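Local coordinates for arylalkylamine N-Acetyltransferase like 5b (Aedes aegypti, PDB 4FD4), which probably transfers acetyl or longer acyl groups from acyl-coenzyme A thioesters to arylalkylamines such as serotonin, as a member of the GNAT acetyltransferase family, at residues 16-19 against 20-23; 42-46 against 47-51; 192-195 against 196-200. All coordinates share one frame; numbering follows the deposited sequence.

Interaction 1: 16-19 against 20-23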
# COMPACT_ATOMS: atom_id res chain seq x y z
N GLU A 16 -8.98 15.45 8.92
CA GLU A 16 -7.52 15.46 8.87
C GLU A 16 -6.98 15.06 7.50
O GLU A 16 -5.78 14.82 7.33
CB GLU A 16 -6.95 14.54 9.95
CG GLU A 16 -7.33 14.96 11.36
CD GLU A 16 -6.71 14.06 12.41
OE1 GLU A 16 -7.05 12.85 12.42
OE2 GLU A 16 -5.88 14.54 13.20
N LEU A 17 -7.87 14.99 6.52
CA LEU A 17 -7.46 14.64 5.17
C LEU A 17 -6.20 15.40 4.72
O LEU A 17 -5.25 14.80 4.18
CB LEU A 17 -8.62 14.89 4.21
CG LEU A 17 -8.45 14.29 2.81
CD1 LEU A 17 -9.25 13.00 2.66
CD2 LEU A 17 -8.87 15.31 1.78
N GLU A 18 -6.15 16.71 4.96
CA GLU A 18 -4.99 17.47 4.50
C GLU A 18 -3.69 17.04 5.17
O GLU A 18 -2.65 16.91 4.51
CB GLU A 18 -5.22 18.99 4.62
CG GLU A 18 -6.05 19.57 3.47
CD GLU A 18 -5.54 19.16 2.09
OE1 GLU A 18 -4.32 19.30 1.83
OE2 GLU A 18 -6.35 18.70 1.26
N GLN A 19 -3.74 16.76 6.47
CA GLN A 19 -2.54 16.24 7.12
C GLN A 19 -2.14 14.89 6.53
O GLN A 19 -0.95 14.60 6.36
CB GLN A 19 -2.70 16.15 8.63
CG GLN A 19 -2.87 17.51 9.31
CD GLN A 19 -4.32 17.95 9.35
OE1 GLN A 19 -4.86 18.47 8.36
NE2 GLN A 19 -4.97 17.75 10.50
N VAL A 20 -3.13 14.05 6.19
CA VAL A 20 -2.78 12.75 5.63
C VAL A 20 -2.10 13.05 4.30
O VAL A 20 -1.02 12.53 4.01
CB VAL A 20 -4.02 11.85 5.45
CG1 VAL A 20 -3.64 10.52 4.79
CG2 VAL A 20 -4.70 11.58 6.82
N ARG A 21 -2.69 13.98 3.54
CA ARG A 21 -2.12 14.32 2.25
C ARG A 21 -0.65 14.69 2.48
O ARG A 21 0.26 14.20 1.78
CB ARG A 21 -2.90 15.48 1.60
CG ARG A 21 -2.65 15.67 0.09
CD ARG A 21 -3.11 17.05 -0.42
NE ARG A 21 -4.55 17.27 -0.27
CZ ARG A 21 -5.47 16.94 -1.18
NH1 ARG A 21 -5.11 16.36 -2.31
NH2 ARG A 21 -6.76 17.18 -0.94
N GLU A 22 -0.37 15.56 3.42
CA GLU A 22 1.00 16.01 3.61
C GLU A 22 1.93 14.89 3.93
O GLU A 22 2.99 14.85 3.38
CB GLU A 22 1.15 17.07 4.69
CG GLU A 22 2.58 17.67 4.77
CD GLU A 22 3.61 16.87 5.66
OE1 GLU A 22 3.24 16.22 6.65
OE2 GLU A 22 4.81 16.93 5.37
N ILE A 23 1.56 13.98 4.83
CA ILE A 23 2.52 12.94 5.17
C ILE A 23 2.79 12.09 3.92
O ILE A 23 3.94 11.69 3.66
CB ILE A 23 2.12 12.12 6.44
CG1 ILE A 23 3.21 11.11 6.80
CG2 ILE A 23 0.75 11.48 6.28
CD1 ILE A 23 4.39 11.72 7.54
O HOH W 1 1.12 15.44 7.98
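R21 grips E18 side-on across the first turn of helix 17-28, an i to i+3 salt bridge in the helix that follows the first strand of this GNAT fold. The arginine CB rests 3.3 Å from the carbonyl O of E18. CG stands opposite the backbone N (chi1 -164°), and with chi2 also near anti CD is carried to 3.4 Å from OE1 of E18. The bend at chi3 then turns NE to OE2 of E18, 2.8 Å away, and NH2 of R21 reaches the same OE2 at 2.7 Å. Both bonds are bent at the hydrogen (140°), consistent with two donors sharing one oxygen. NH2 meets the syn lone pair of OE2, whereas NE approaches on the syn side from outside the carboxylate plane. Carboxylate and guanidinium are nearly coplanar, 16° apart, and the two chains lie alongside each other, E18 bending at chi2 to offer its end to the arginine. The remaining nitrogen, NH1, forms a salt bridge to E49 of helix 46-53, so the guanidinium joins two helices and probably balances two carboxylates. L17 comes to the same group with its CD2 branch, which approaches NH2 obliquely; V20 and L17 also pack on L53 and V56. The backbone bonds of the helix run from V20, R21, E22 and I23 to the carbonyls four residues earlier, beginning at E16 in the N-cap position. E22 forms a salt bridge with R26. The carbonyl O of Q19 takes a second proton from a water 2.8 Å away, which also donates to OE1 of E22 at 2.6 Å.

Interaction 2: 42-46 against 47-51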
# COMPACT_ATOMS: atom_id res chain seq x y z
N LYS A 42 8.91 10.34 -12.29
CA LYS A 42 8.85 9.76 -10.95
C LYS A 42 7.77 10.40 -10.06
O LYS A 42 7.41 9.84 -9.02
CB LYS A 42 10.22 9.85 -10.26
CG LYS A 42 10.72 11.28 -10.06
CD LYS A 42 12.11 11.31 -9.42
CE LYS A 42 13.14 10.55 -10.24
NZ LYS A 42 13.34 9.15 -9.76
N SER A 43 7.25 11.55 -10.45
CA SER A 43 6.28 12.24 -9.60
C SER A 43 4.93 11.52 -9.58
O SER A 43 4.53 10.92 -10.59
CB SER A 43 6.06 13.69 -10.06
OG SER A 43 5.15 14.34 -9.19
N HIS A 44 4.24 11.58 -8.45
CA HIS A 44 2.89 11.04 -8.37
C HIS A 44 1.87 12.01 -8.98
O HIS A 44 2.14 13.20 -9.17
CB HIS A 44 2.51 10.65 -6.93
CG HIS A 44 2.05 11.79 -6.08
ND1 HIS A 44 2.93 12.56 -5.33
CD2 HIS A 44 0.82 12.28 -5.82
CE1 HIS A 44 2.26 13.48 -4.67
NE2 HIS A 44 0.97 13.34 -4.95
N THR A 45 0.70 11.49 -9.31
CA THR A 45 -0.34 12.29 -9.94
C THR A 45 -1.48 12.52 -8.98
O THR A 45 -1.55 11.87 -7.92
CB THR A 45 -0.90 11.58 -11.18
OG1 THR A 45 -1.45 10.32 -10.79
CG2 THR A 45 0.19 11.35 -12.22
N LEU A 46 -2.39 13.41 -9.35
CA LEU A 46 -3.58 13.69 -8.54
C LEU A 46 -4.52 12.49 -8.43
O LEU A 46 -5.15 12.30 -7.38
CB LEU A 46 -4.33 14.91 -9.09
CG LEU A 46 -5.45 15.46 -8.18
CD1 LEU A 46 -4.90 15.88 -6.82
CD2 LEU A 46 -6.20 16.62 -8.84
N ASP A 47 -4.65 11.68 -9.47
CA ASP A 47 -5.56 10.54 -9.36
C ASP A 47 -5.07 9.44 -8.40
O ASP A 47 -5.88 8.77 -7.73
CB ASP A 47 -6.10 10.00 -10.72
CG ASP A 47 -5.05 9.92 -11.83
OD1 ASP A 47 -5.41 9.40 -12.92
OD2 ASP A 47 -3.90 10.36 -11.64
N ASP A 48 -3.74 9.33 -8.30
CA ASP A 48 -3.04 8.46 -7.36
C ASP A 48 -3.39 8.92 -5.94
O ASP A 48 -3.88 8.16 -5.09
CB ASP A 48 -1.53 8.64 -7.63
CG ASP A 48 -0.67 7.54 -7.04
OD1 ASP A 48 0.37 7.21 -7.65
OD2 ASP A 48 -1.03 7.01 -5.96
N GLU A 49 -3.14 10.20 -5.70
CA GLU A 49 -3.45 10.83 -4.44
C GLU A 49 -4.92 10.64 -4.05
O GLU A 49 -5.25 10.30 -2.90
CB GLU A 49 -3.12 12.31 -4.56
CG GLU A 49 -3.16 13.08 -3.28
CD GLU A 49 -2.47 14.43 -3.43
OE1 GLU A 49 -1.22 14.47 -3.47
OE2 GLU A 49 -3.20 15.43 -3.55
N ARG A 50 -5.82 10.87 -4.99
CA ARG A 50 -7.24 10.70 -4.72
C ARG A 50 -7.56 9.28 -4.28
O ARG A 50 -8.38 9.07 -3.37
CB ARG A 50 -8.09 11.06 -5.94
CG ARG A 50 -9.58 11.03 -5.67
CD ARG A 50 -10.39 11.59 -6.83
NE ARG A 50 -10.14 10.83 -8.06
CZ ARG A 50 -9.44 11.30 -9.09
NH1 ARG A 50 -8.93 12.52 -9.04
NH2 ARG A 50 -9.25 10.53 -10.16
N PHE A 51 -6.94 8.31 -4.94
CA PHE A 51 -7.13 6.92 -4.54
C PHE A 51 -6.73 6.73 -3.08
O PHE A 51 -7.50 6.22 -2.27
CB PHE A 51 -6.32 5.98 -5.42
CG PHE A 51 -6.39 4.52 -4.97
CD1 PHE A 51 -5.33 3.93 -4.30
CD2 PHE A 51 -7.51 3.75 -5.24
CE1 PHE A 51 -5.39 2.59 -3.89
CE2 PHE A 51 -7.58 2.41 -4.84
CZ PHE A 51 -6.52 1.84 -4.17
O HOH W 2 1.16 8.45 -9.81
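D47, in the first turn of helix 46-53, accepts the hydroxyl proton of the N-cap residue T45: OG1 lies 2.6 Å from OD2 of D47, met nearly along its C-O axis. The threonine torsion (chi1 59°) holds OG1 between its own backbone N and carbonyl carbon. The other oxygen, OD1 of D47, is bonded to T96 and T98, so this carboxylate also ties the helix start to the chain ahead of helix 99-115. D48 follows, its CB 3.2 Å from the carbonyl O of T45. Its OD1 takes a proton from a water at 2.6 Å that accepts from the backbone N of T45, and its OD2 is bonded to Y29. E49 points back to the loop: its extended chain sets OE1 2.9 Å from NE2 of H44, at the ring edge near the imidazole plane. The bond is fairly straight (160° at the hydrogen) but comes to the anti side of OE1, well out of the carboxylate plane, the two planes being 46° apart. OE2 of E49 passes CD1 of L46 and is paired with R21. R50 closes the turn with its backbone N on the O of L46, while its guanidinium pairs with E97. A histidine-carboxylate hydrogen bond thus joins the lead-in loop to a helix start with threonine at the N-cap position, its hydroxyl bonded to the aspartate two residues on.

Interaction 3: 192-195 against 196-200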
# COMPACT_ATOMS: atom_id res chain seq x y z
N TYR A 192 8.14 -6.53 -15.41
CA TYR A 192 6.74 -6.24 -15.71
C TYR A 192 6.55 -5.72 -17.14
O TYR A 192 7.31 -4.86 -17.60
CB TYR A 192 6.11 -5.25 -14.71
CG TYR A 192 4.69 -4.86 -15.08
CD1 TYR A 192 3.63 -5.74 -14.86
CD2 TYR A 192 4.41 -3.63 -15.65
CE1 TYR A 192 2.32 -5.40 -15.21
CE2 TYR A 192 3.10 -3.28 -16.01
CZ TYR A 192 2.07 -4.17 -15.78
OH TYR A 192 0.78 -3.84 -16.11
N ARG A 193 5.53 -6.25 -17.81
CA ARG A 193 5.14 -5.83 -19.14
C ARG A 193 3.63 -5.71 -19.17
O ARG A 193 2.93 -6.62 -18.74
CB ARG A 193 5.56 -6.89 -20.17
CG ARG A 193 7.05 -7.10 -20.31
CD ARG A 193 7.72 -5.86 -20.85
NE ARG A 193 9.15 -6.09 -21.04
CZ ARG A 193 10.05 -6.02 -20.07
NH1 ARG A 193 9.67 -5.70 -18.84
NH2 ARG A 193 11.33 -6.26 -20.33
N ASP A 194 3.09 -4.60 -19.68
CA ASP A 194 1.64 -4.50 -19.81
C ASP A 194 1.15 -5.31 -21.02
O ASP A 194 1.93 -6.06 -21.62
CB ASP A 194 1.17 -3.04 -19.84
CG ASP A 194 1.56 -2.32 -21.11
OD1 ASP A 194 2.22 -2.94 -21.97
OD2 ASP A 194 1.20 -1.13 -21.25
N GLU A 195 -0.13 -5.18 -21.37
CA GLU A 195 -0.70 -5.97 -22.47
C GLU A 195 -0.13 -5.55 -23.83
O GLU A 195 -0.20 -6.32 -24.80
CB GLU A 195 -2.23 -5.90 -22.47
CG GLU A 195 -2.84 -4.65 -23.10
CD GLU A 195 -2.89 -3.46 -22.15
OE1 GLU A 195 -2.50 -3.63 -20.97
OE2 GLU A 195 -3.32 -2.37 -22.57
N LYS A 196 0.44 -4.36 -23.89
CA LYS A 196 1.07 -3.84 -25.10
C LYS A 196 2.46 -4.42 -25.28
O LYS A 196 3.07 -4.28 -26.34
CB LYS A 196 1.19 -2.31 -25.02
CG LYS A 196 -0.02 -1.54 -25.54
CD LYS A 196 -1.31 -2.34 -25.40
CE LYS A 196 -2.49 -1.61 -26.04
NZ LYS A 196 -3.72 -2.46 -26.10
N GLY A 197 2.96 -5.06 -24.23
CA GLY A 197 4.32 -5.57 -24.21
C GLY A 197 5.33 -4.54 -23.74
O GLY A 197 6.53 -4.74 -23.84
N GLU A 198 4.83 -3.42 -23.21
CA GLU A 198 5.69 -2.30 -22.84
C GLU A 198 6.28 -2.42 -21.43
O GLU A 198 5.55 -2.72 -20.46
CB GLU A 198 4.91 -0.99 -22.96
CG GLU A 198 5.77 0.26 -22.90
CD GLU A 198 4.98 1.52 -23.24
OE1 GLU A 198 5.50 2.63 -22.96
OE2 GLU A 198 3.85 1.40 -23.78
N LYS A 199 7.56 -2.18 -21.31
CA LYS A 199 8.26 -2.07 -20.06
C LYS A 199 8.04 -0.71 -19.45
O LYS A 199 8.46 0.26 -20.02
CB LYS A 199 9.73 -2.22 -20.34
CG LYS A 199 10.56 -2.43 -19.13
CD LYS A 199 11.96 -2.05 -19.40
CE LYS A 199 12.68 -1.89 -18.14
NZ LYS A 199 12.83 -3.16 -17.47
N LEU A 200 7.41 -0.64 -18.28
CA LEU A 200 6.97 0.66 -17.77
C LEU A 200 7.69 1.09 -16.49
O LEU A 200 7.55 2.23 -16.06
CB LEU A 200 5.46 0.64 -17.54
CG LEU A 200 4.61 0.77 -18.80
CD1 LEU A 200 3.17 0.40 -18.51
CD2 LEU A 200 4.72 2.17 -19.37
O HOH W 3 8.32 -2.68 -16.00
O HOH W 4 1.39 1.13 -22.47
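D194 turns its carboxylate in over the following residues because chi1 (70°) places CG between its backbone N and carbonyl carbon, and chi2 near 0° then directs OD1 at the backbone of K196 and E198. OD1 accepts from the N of E198 at 2.9 Å, the donor lying on the syn side but out of the carboxylate plane, and more weakly from the N of K196 at 3.0 Å. One buttressing oxygen thereby links two amides of the bend. The other carboxylate oxygen, OD2, receives a proton from a water that donates also to OE2 of E198; the bridging water probably eases the closeness of the two carboxylates. The chain reverses in a type I beta turn from D194 to G197, closed by the N of G197 on the O of D194 (3.0 Å). The N of D194 pairs the flanking segments by bonding the O of E198, and with G197 at positive phi (87°), where a CB would press on the preceding carbonyl O, this fits a type I turn with a G1 beta bulge. It forms the tip of an excursion between the last two strands in the chain, 182-188 and 209-216, neighbours at one edge of the GNAT sheet. Beside the turn, E195 and K196 run side by side and pair loosely, OE2 to NZ 3.6 Å. On the other flank K199 crosses R193, laying CG over one guanidinium face 3.4 Å from NH1. That NH1 is held by the carbonyl O of Y192, 2.8 Å away, and by the carbonyl O of G190, which also accepts from NZ of K199. CD1 of L200 lies at the ring edge of Y192, 4.4 Å from CE2, and both side chains touch helix 99-115.

In the fold
Following the chain from the N terminus, interaction 1 winds the first turns of helix 17-28, just after strand 7-11, and interaction 2 forms the start of helix 46-53. Interaction 3 lies much later, between strands 182-188 and 209-216. All three are local, each joining adjacent segments, so none closes a long loop; they follow in series, without nesting or crossing. Interactions 1 and 2 touch directly, NH1 of R21 meeting OE2 of E49, which fastens helix 17-28 to helix 46-53. Interaction 3 stays about 9 Å from interaction 2 at the nearest atoms, though L200 bonds through its backbone to V39, shortly before 42-46. Helix 99-115 packs against both, touching T45, D47 and D48 as well as Y192 and L200.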